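PDB 3PME: type C neurotoxin from Clostridium botulinum, which probably attaches the botulinum C/D mosaic neurotoxin to nerve-cell membranes through its receptor binding domain, with gangliosides and phosphatidylethanolamine as likely partners. Local coordinates for residues Tyr136-Trp140 / Tyr226-Pro230; Ser265-Thr269 / Ile406-Pro410. All coordinates share one frame; numbering follows the deposited sequence.

Contact 1 (Tyr136-Trp140 / Tyr226-Pro230); sequences YTNKW and YWGNP
Asn138 and Trp227 meet at the junction of two subdomains, the concanavalin-like sandwich that supplies 136-140 and the beta-trefoil half that supplies 226-230. A type II turn from Tyr136 to Lys139 presents the Asn138 side chain. With CG anti to the backbone N (chi1 -161°), its ND2 lies over one face of the Trp227 indole, toward the rim, 3.4 Å from Trp227 CE3, while Tyr226 CD2 lies over the opposite face. The amide plane is steeply tilted against the ring, by 55°. Asparagine suits the third position of the turn because it tolerates the positive phi (58°) found there, and its amide can accept from Lys76 NZ while donating to a carboxylate of 406-410.

Lys139 runs out extended beyond CG and lays CE over the Tyr226 ring, 4.0 Å from its centroid, a CH-pi contact. Its ammonium group continues to the carbonyl oxygens of His133 and Gly135. Trp140 N gives a nearly straight bond to Trp227 O. Gly228 takes a positive phi, readily open to glycine, and its backbone comes close beside Trp140 CB. Beyond it, the Trp140 and Asn229 planes stand almost perpendicular, and NE1 of Trp140 donates to OD1 of Asn229 at 2.9 Å.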
# COMPACT_ATOMS: atom_id res chain seq x y z
N TYR A 136 -0.81 7.35 -6.12
CA TYR A 136 -0.54 5.93 -5.89
C TYR A 136 0.79 5.45 -6.46
O TYR A 136 0.98 4.25 -6.63
CB TYR A 136 -1.65 5.06 -6.50
CG TYR A 136 -3.06 5.41 -6.08
CD1 TYR A 136 -3.67 4.78 -5.00
CD2 TYR A 136 -3.79 6.37 -6.78
CE1 TYR A 136 -4.97 5.10 -4.62
CE2 TYR A 136 -5.09 6.69 -6.41
CZ TYR A 136 -5.67 6.06 -5.34
OH TYR A 136 -6.96 6.39 -4.99
N THR A 137 1.70 6.36 -6.78
CA THR A 137 3.00 5.94 -7.30
C THR A 137 3.68 5.00 -6.30
O THR A 137 3.87 5.34 -5.14
CB THR A 137 3.91 7.15 -7.59
OG1 THR A 137 3.30 7.99 -8.58
CG2 THR A 137 5.25 6.66 -8.13
N ASN A 138 4.05 3.81 -6.78
CA ASN A 138 4.67 2.74 -6.00
C ASN A 138 3.86 2.26 -4.79
O ASN A 138 4.42 1.68 -3.85
CB ASN A 138 6.09 3.12 -5.54
CG ASN A 138 6.90 1.90 -5.14
OD1 ASN A 138 6.88 0.88 -5.83
ND2 ASN A 138 7.64 2.01 -4.02
N LYS A 139 2.55 2.48 -4.82
CA LYS A 139 1.67 2.00 -3.76
C LYS A 139 0.78 0.91 -4.32
O LYS A 139 0.33 1.01 -5.46
CB LYS A 139 0.79 3.14 -3.22
CG LYS A 139 1.58 4.25 -2.57
CD LYS A 139 0.68 5.31 -1.98
CE LYS A 139 1.52 6.45 -1.42
NZ LYS A 139 0.68 7.65 -1.14
N TRP A 140 0.55 -0.14 -3.55
CA TRP A 140 -0.42 -1.15 -3.97
C TRP A 140 -1.80 -0.52 -4.06
O TRP A 140 -2.26 0.09 -3.10
CB TRP A 140 -0.51 -2.25 -2.94
CG TRP A 140 0.68 -3.17 -2.86
CD1 TRP A 140 1.69 -3.14 -1.94
CD2 TRP A 140 0.95 -4.28 -3.71
NE1 TRP A 140 2.57 -4.17 -2.17
CE2 TRP A 140 2.13 -4.90 -3.25
CE3 TRP A 140 0.30 -4.83 -4.82
CZ2 TRP A 140 2.69 -6.01 -3.87
CZ3 TRP A 140 0.84 -5.95 -5.43
CH2 TRP A 140 2.03 -6.53 -4.95
N TYR A 226 3.91 2.59 4.15
CA TYR A 226 3.48 3.69 3.29
C TYR A 226 3.05 3.20 1.91
O TYR A 226 2.14 3.78 1.30
CB TYR A 226 4.66 4.66 3.16
CG TYR A 226 4.41 5.88 2.32
CD1 TYR A 226 3.72 6.97 2.83
CD2 TYR A 226 4.89 5.95 1.01
CE1 TYR A 226 3.49 8.10 2.06
CE2 TYR A 226 4.68 7.07 0.25
CZ TYR A 226 3.98 8.14 0.77
OH TYR A 226 3.75 9.25 -0.01
N TRP A 227 3.70 2.15 1.43
CA TRP A 227 3.45 1.64 0.08
C TRP A 227 2.32 0.62 0.04
O TRP A 227 1.97 0.13 -1.04
CB TRP A 227 4.72 0.93 -0.43
CG TRP A 227 5.95 1.74 -0.17
CD1 TRP A 227 6.94 1.46 0.74
CD2 TRP A 227 6.32 2.96 -0.81
NE1 TRP A 227 7.90 2.44 0.70
CE2 TRP A 227 7.55 3.37 -0.25
CE3 TRP A 227 5.73 3.75 -1.80
CZ2 TRP A 227 8.19 4.54 -0.66
CZ3 TRP A 227 6.37 4.91 -2.21
CH2 TRP A 227 7.60 5.29 -1.63
N GLY A 228 1.78 0.25 1.19
CA GLY A 228 0.80 -0.83 1.26
C GLY A 228 1.36 -2.23 1.47
O GLY A 228 0.61 -3.21 1.40
N ASN A 229 2.66 -2.34 1.72
CA ASN A 229 3.28 -3.62 2.07
C ASN A 229 2.99 -3.92 3.55
O ASN A 229 2.74 -3.01 4.33
CB ASN A 229 4.81 -3.55 1.95
CG ASN A 229 5.28 -3.05 0.61
OD1 ASN A 229 4.79 -3.46 -0.44
ND2 ASN A 229 6.29 -2.17 0.63
N PRO A 230 3.06 -5.20 3.95
CA PRO A 230 2.96 -5.49 5.39
C PRO A 230 4.05 -4.78 6.18
O PRO A 230 5.23 -4.80 5.77
CB PRO A 230 3.15 -7.00 5.45
CG PRO A 230 2.61 -7.47 4.10
CD PRO A 230 3.12 -6.43 3.15
O HOH W 1 0.28 5.78 1.69

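Contact 2 (Ser265-Thr269 / Ile406-Pro410)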
# COMPACT_ATOMS: atom_id res chain seq x y z
N SER A 265 11.83 17.52 -1.21
CA SER A 265 11.26 16.62 -2.21
C SER A 265 11.52 15.14 -1.93
O SER A 265 11.11 14.27 -2.71
CB SER A 265 11.80 16.96 -3.61
OG SER A 265 13.14 16.50 -3.77
N LYS A 266 12.20 14.84 -0.82
CA LYS A 266 12.60 13.47 -0.54
C LYS A 266 11.76 12.78 0.52
O LYS A 266 11.40 13.40 1.53
CB LYS A 266 14.08 13.42 -0.13
CG LYS A 266 15.05 13.68 -1.27
CD LYS A 266 16.44 13.97 -0.75
CE LYS A 266 17.03 12.81 0.03
NZ LYS A 266 18.44 13.11 0.42
N LEU A 267 11.45 11.51 0.29
CA LEU A 267 10.76 10.70 1.29
C LEU A 267 11.70 10.07 2.30
O LEU A 267 11.32 9.84 3.45
CB LEU A 267 9.97 9.58 0.62
CG LEU A 267 8.83 10.00 -0.29
CD1 LEU A 267 8.20 8.75 -0.87
CD2 LEU A 267 7.82 10.79 0.53
N TYR A 268 12.91 9.73 1.88
CA TYR A 268 13.83 9.07 2.78
C TYR A 268 14.67 10.16 3.42
O TYR A 268 15.54 10.74 2.77
CB TYR A 268 14.72 8.06 2.05
CG TYR A 268 13.95 7.02 1.25
CD1 TYR A 268 12.75 6.49 1.72
CD2 TYR A 268 14.46 6.54 0.05
CE1 TYR A 268 12.07 5.53 0.99
CE2 TYR A 268 13.78 5.58 -0.69
CZ TYR A 268 12.59 5.08 -0.21
OH TYR A 268 11.93 4.12 -0.96
N THR A 269 14.39 10.42 4.69
CA THR A 269 14.91 11.61 5.37
C THR A 269 16.03 11.24 6.37
O THR A 269 17.12 10.86 5.95
CB THR A 269 13.78 12.40 6.06
OG1 THR A 269 13.09 11.54 6.97
CG2 THR A 269 12.77 12.92 5.00
N ILE A 406 7.50 4.84 6.33
CA ILE A 406 8.07 4.74 4.99
C ILE A 406 9.29 3.85 5.00
O ILE A 406 10.31 4.20 5.57
CB ILE A 406 8.46 6.12 4.43
CG1 ILE A 406 7.26 7.07 4.47
CG2 ILE A 406 8.98 5.96 3.01
CD1 ILE A 406 7.63 8.48 4.05
N SER A 407 9.18 2.69 4.36
CA SER A 407 10.32 1.80 4.18
C SER A 407 11.11 2.19 2.92
O SER A 407 10.55 2.77 1.97
CB SER A 407 9.83 0.37 4.05
OG SER A 407 8.86 0.30 2.99
N ARG A 408 12.39 1.86 2.90
CA ARG A 408 13.15 1.96 1.67
C ARG A 408 12.75 0.79 0.79
O ARG A 408 13.08 -0.36 1.05
CB ARG A 408 14.66 1.97 1.96
CG ARG A 408 15.05 3.19 2.77
CD ARG A 408 16.56 3.36 2.83
NE ARG A 408 17.10 3.83 1.56
CZ ARG A 408 17.60 5.05 1.36
NH1 ARG A 408 17.64 5.92 2.36
NH2 ARG A 408 18.07 5.39 0.17
N ASP A 409 11.96 1.10 -0.23
CA ASP A 409 11.34 0.09 -1.06
C ASP A 409 11.99 0.14 -2.45
O ASP A 409 12.31 1.21 -2.94
CB ASP A 409 9.83 0.39 -1.14
CG ASP A 409 9.06 -0.63 -1.96
OD1 ASP A 409 8.48 -1.58 -1.38
OD2 ASP A 409 9.03 -0.47 -3.19
N PRO A 410 12.20 -1.03 -3.09
CA PRO A 410 12.92 -1.04 -4.37
C PRO A 410 12.17 -0.30 -5.49
O PRO A 410 12.78 0.05 -6.50
CB PRO A 410 13.05 -2.53 -4.71
CG PRO A 410 11.99 -3.20 -3.90
CD PRO A 410 11.84 -2.38 -2.64
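The Tyr268 ring carries Arg408 on one face and Ile406 at its edge. Arg408 CG sits squarely above the ring, 4.0 Å from its centroid and 5° off the normal, a CH-pi contact. The arginine's bend at chi3 (73°) then carries the guanidinium past the rim of the ring, where Tyr268 CD2 sits over the centre of one guanidinium face, 3.7 Å from CZ of Arg408. The two planes are 35° apart, so this is a tilted contact at the rim and not a parallel stack. Ile406 CG2 lies close to the ring plane, 3.7 Å from Tyr268 CE1. A tyrosine suits the place because it offers a broad apolar surface and a polar tip that reaches the other backbone: Asp409 N donates to Tyr268 OH over 3.1 Å in a nearly straight bond, and the hydroxyl is also hydrogen-bonded to Trp412 O. Two bonds thus grip the hydroxyl and should steady that end of the ring.

Next to the tyrosine, Leu267 CD2 and Ile406 CD1 form a looser apolar contact at 4.2 Å. Glu414 accepts from the backbone N atoms of Leu267 and Tyr268. Within the beta-trefoil half, the loop between strands 255-260 and 273-277 packs against the chain leaving strand 403-406, where Ile406 also pairs through its backbone with Tyr238 and rests on Ile240 of strand 238-241.

Contacts 1 and 2 have centres about 12 Å apart and touch directly, although contact 1 closes along the chain before contact 2 opens. The segment 406-410 joins them: its Ser407 O probably accepts a hydrogen bond from Trp227 NE1 at 3.0 Å, and Asp409 OD2 probably accepts one from Asn138 ND2 at 3.0 Å. Apolar packing adds to this, with Trp227 CH2 3.6 Å from Leu267 CD1. Asp409 also reaches Asn229 ND2 through OD1 and forms a salt bridge with Lys76 of strand 68-77. Contact 1 bridges the two subdomains, whereas contact 2 lies within the trefoil half, and its segment 406-410 runs on to the interface.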